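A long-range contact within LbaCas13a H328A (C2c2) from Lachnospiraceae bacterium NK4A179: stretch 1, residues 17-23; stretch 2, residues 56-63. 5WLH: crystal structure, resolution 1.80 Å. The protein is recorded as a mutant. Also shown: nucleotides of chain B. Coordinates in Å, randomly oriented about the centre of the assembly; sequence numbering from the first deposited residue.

Stretch 1 17-23: KLTVNAK
Stretch 2 56-63: RYIESRLK

Stretch 2 is helical, 56-63 lying within a longer helix, and its Arg61 N hydrogen-bonds to Tyr57 O at 3.0 Å. Stretch 1 lies against it: a type I turn runs from Lys17 to Val20 (phi/psi -60/-50 at Leu18, -96/42 at Thr19), Ala22 N donates to Thr19 O at 3.1 Å, and the chain is extended by Lys23. The CA atoms of Leu18 and Arg61, 6.3 Å apart, set the register; 406 Å² is buried in all.

Arg56 does not touch stretch 1. Tyr57, buried, points toward it with chi1 t (171°) and chi2 86°. A long aromatic side chain suits this place because it carries its hydroxyl to the backbone between Thr19 and Ala22: Tyr57 OH lies 3.4 Å from Thr19 CA and 3.1 Å from Asn21 CB, both near the ring plane at its edge, and accepts a weak hydrogen bond from Asn21 N (3.2 Å, 128°). Asn21 (chi1 m, -64°) points toward the helix. Ala22 CB packs 4.1 Å from Tyr57 CZ.

Ile58 (m, m), buried, leaves sideways, but its branched apolar end nears the turn, Ile58 CD1 reaching Thr19 CG2 at 4.1 Å and Ile58 CG2 reaching Leu18 CD2 at 4.4 Å. Glu59 and Ser60 stay out of reach.

Arg61 supplies the main polar link. Its chi1 to chi3 are all m (-71°, -81°, -44°), bringing the guanidinium up to the carbonyls of Lys17 and Leu18, whose oxygens suit its N-H donors; Leu18 O is at its edge, near its plane. Arg61 NE gives a very short hydrogen bond to Leu18 O (2.4 Å, 166°), and Arg61 NH1 hydrogen-bonds to Lys17 O (3.1 Å, 137°). Val20 CG1 covers one guanidinium face, 4.0 Å from Arg61 CZ.

Leu62 (m, t), also buried and sideways, closes the apolar patch with methyls that need no polar partner: Leu62 CD2 meets CD1 of Leu18 (t, p) at 3.6 Å. Leu18 is the most covered residue of stretch 1, at 100 Å². Lys63 makes no contact.

Thr19 (chi1 p) turns its CA-to-CB bond away from the helix; Thr19 N and Thr19 OG1 donate to OP1 of G23 in chain B at 3.0 and 2.6 Å.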

# COMPACT_ATOMS: atom_id res chain seq x y z
N LYS A 17 -23.48 -0.22 4.59
CA LYS A 17 -23.19 0.81 3.60
C LYS A 17 -24.38 1.00 2.65
O LYS A 17 -24.95 0.02 2.15
CB LYS A 17 -21.92 0.46 2.82
CG LYS A 17 -21.58 1.44 1.71
CD LYS A 17 -20.35 0.97 0.95
CE LYS A 17 -19.12 0.99 1.84
NZ LYS A 17 -18.04 0.08 1.35
N LEU A 18 -24.74 2.26 2.40
CA LEU A 18 -25.98 2.57 1.69
C LEU A 18 -26.00 1.95 0.30
O LEU A 18 -26.97 1.29 -0.09
CB LEU A 18 -26.19 4.08 1.62
CG LEU A 18 -27.60 4.51 1.22
CD1 LEU A 18 -28.60 3.88 2.18
CD2 LEU A 18 -27.73 6.01 1.23
N THR A 19 -24.93 2.17 -0.47
CA THR A 19 -24.84 1.71 -1.86
C THR A 19 -24.10 0.38 -1.98
O THR A 19 -23.28 0.20 -2.88
CB THR A 19 -24.16 2.77 -2.72
OG1 THR A 19 -22.79 2.89 -2.29
CG2 THR A 19 -24.85 4.12 -2.57
N VAL A 20 -24.38 -0.56 -1.08
CA VAL A 20 -23.64 -1.82 -1.07
C VAL A 20 -23.86 -2.61 -2.35
O VAL A 20 -22.98 -3.36 -2.79
CB VAL A 20 -24.03 -2.63 0.19
CG1 VAL A 20 -25.50 -3.03 0.14
CG2 VAL A 20 -23.13 -3.85 0.35
N ASN A 21 -25.03 -2.46 -2.99
CA ASN A 21 -25.31 -3.16 -4.25
C ASN A 21 -24.44 -2.64 -5.38
O ASN A 21 -23.98 -3.41 -6.23
CB ASN A 21 -26.78 -2.99 -4.65
CG ASN A 21 -27.75 -3.61 -3.67
OD1 ASN A 21 -27.61 -3.46 -2.46
ND2 ASN A 21 -28.76 -4.29 -4.20
N ALA A 22 -24.23 -1.33 -5.43
CA ALA A 22 -23.83 -0.64 -6.64
C ALA A 22 -22.43 -0.04 -6.49
O ALA A 22 -21.87 0.04 -5.40
CB ALA A 22 -24.85 0.46 -6.98
N LYS A 23 -21.86 0.34 -7.62
CA LYS A 23 -20.65 1.14 -7.60
C LYS A 23 -20.96 2.55 -8.04
O LYS A 23 -21.99 2.81 -8.67
CB LYS A 23 -19.58 0.51 -8.49
CG LYS A 23 -19.27 -0.93 -8.11
CD LYS A 23 -18.02 -1.44 -8.79
CE LYS A 23 -17.51 -2.71 -8.12
NZ LYS A 23 -16.58 -2.42 -7.01
N ARG A 56 -34.62 6.12 -7.06
CA ARG A 56 -35.40 5.04 -6.46
C ARG A 56 -34.50 4.04 -5.75
O ARG A 56 -34.90 3.46 -4.73
CB ARG A 56 -36.23 4.33 -7.53
CG ARG A 56 -36.94 3.07 -7.03
CD ARG A 56 -36.59 1.82 -7.85
NE ARG A 56 -35.35 1.17 -7.41
CZ ARG A 56 -35.31 0.12 -6.59
NH1 ARG A 56 -36.43 -0.40 -6.10
NH2 ARG A 56 -34.14 -0.41 -6.24
N TYR A 57 -33.30 3.81 -6.29
CA TYR A 57 -32.37 2.90 -5.63
C TYR A 57 -31.99 3.42 -4.25
O TYR A 57 -31.96 2.66 -3.28
CB TYR A 57 -31.13 2.70 -6.51
CG TYR A 57 -30.05 1.96 -5.80
CD1 TYR A 57 -30.02 0.57 -5.79
CD2 TYR A 57 -29.06 2.64 -5.11
CE1 TYR A 57 -29.03 -0.11 -5.12
CE2 TYR A 57 -28.07 1.97 -4.45
CZ TYR A 57 -28.06 0.60 -4.46
OH TYR A 57 -27.06 -0.06 -3.78
N ILE A 58 -31.67 4.71 -4.16
CA ILE A 58 -31.33 5.29 -2.86
C ILE A 58 -32.53 5.20 -1.93
O ILE A 58 -32.42 4.69 -0.81
CB ILE A 58 -30.85 6.74 -3.04
CG1 ILE A 58 -29.53 6.76 -3.84
CG2 ILE A 58 -30.68 7.44 -1.69
CD1 ILE A 58 -28.42 5.96 -3.15
N GLU A 59 -33.70 5.65 -2.40
CA GLU A 59 -34.93 5.54 -1.61
C GLU A 59 -35.12 4.13 -1.07
O GLU A 59 -35.37 3.94 0.13
CB GLU A 59 -36.15 5.93 -2.45
CG GLU A 59 -36.25 7.39 -2.86
CD GLU A 59 -37.47 7.66 -3.76
OE1 GLU A 59 -38.61 7.62 -3.24
OE2 GLU A 59 -37.29 7.90 -4.97
N SER A 60 -35.02 3.13 -1.94
CA SER A 60 -35.26 1.75 -1.52
C SER A 60 -34.25 1.30 -0.47
O SER A 60 -34.61 0.60 0.48
CB SER A 60 -35.22 0.82 -2.73
OG SER A 60 -34.74 -0.45 -2.35
N ARG A 61 -32.98 1.68 -0.63
CA ARG A 61 -31.97 1.29 0.35
C ARG A 61 -32.21 1.97 1.69
O ARG A 61 -31.93 1.38 2.74
CB ARG A 61 -30.57 1.64 -0.17
CG ARG A 61 -30.09 0.77 -1.32
CD ARG A 61 -29.55 -0.56 -0.81
NE ARG A 61 -28.69 -0.37 0.36
CZ ARG A 61 -28.78 -1.09 1.48
NH1 ARG A 61 -27.96 -0.84 2.49
NH2 ARG A 61 -29.69 -2.05 1.59
N LEU A 62 -32.74 3.19 1.68
CA LEU A 62 -33.03 3.90 2.92
C LEU A 62 -34.17 3.24 3.67
O LEU A 62 -34.04 2.92 4.86
CB LEU A 62 -33.35 5.36 2.61
CG LEU A 62 -32.10 6.15 2.26
CD1 LEU A 62 -32.44 7.56 1.82
CD2 LEU A 62 -31.13 6.16 3.45
N LYS A 63 -35.30 3.02 3.00
CA LYS A 63 -36.45 2.40 3.64
C LYS A 63 -36.23 0.94 4.01
O LYS A 63 -37.09 0.34 4.66
CB LYS A 63 -37.67 2.56 2.73
CG LYS A 63 -38.28 3.96 2.81
CD LYS A 63 -38.09 4.55 4.22
CE LYS A 63 -38.62 5.97 4.34
NZ LYS A 63 -37.53 6.96 4.19
P G B 23 -22.15 5.38 0.57
OP1 G B 23 -22.66 4.08 0.04
OP2 G B 23 -21.50 5.42 1.89
O5' G B 23 -21.12 6.04 -0.44
C5' G B 23 -21.47 6.18 -1.81
C4' G B 23 -20.37 6.87 -2.56
O4' G B 23 -20.05 8.14 -1.96
C3' G B 23 -19.04 6.15 -2.58
O3' G B 23 -19.03 5.06 -3.50
C2' G B 23 -18.07 7.26 -2.94
O2' G B 23 -18.15 7.55 -4.33
C1' G B 23 -18.68 8.43 -2.17
N9 G B 23 -18.05 8.64 -0.85
C8 G B 23 -18.52 8.25 0.38
N7 G B 23 -17.73 8.62 1.37
C5 G B 23 -16.69 9.32 0.73
C6 G B 23 -15.54 9.95 1.26
O6 G B 23 -15.21 10.04 2.46
N1 G B 23 -14.74 10.54 0.26
C2 G B 23 -15.03 10.48 -1.09
N2 G B 23 -14.19 11.07 -1.95
N3 G B 23 -16.11 9.89 -1.58
C4 G B 23 -16.87 9.33 -0.63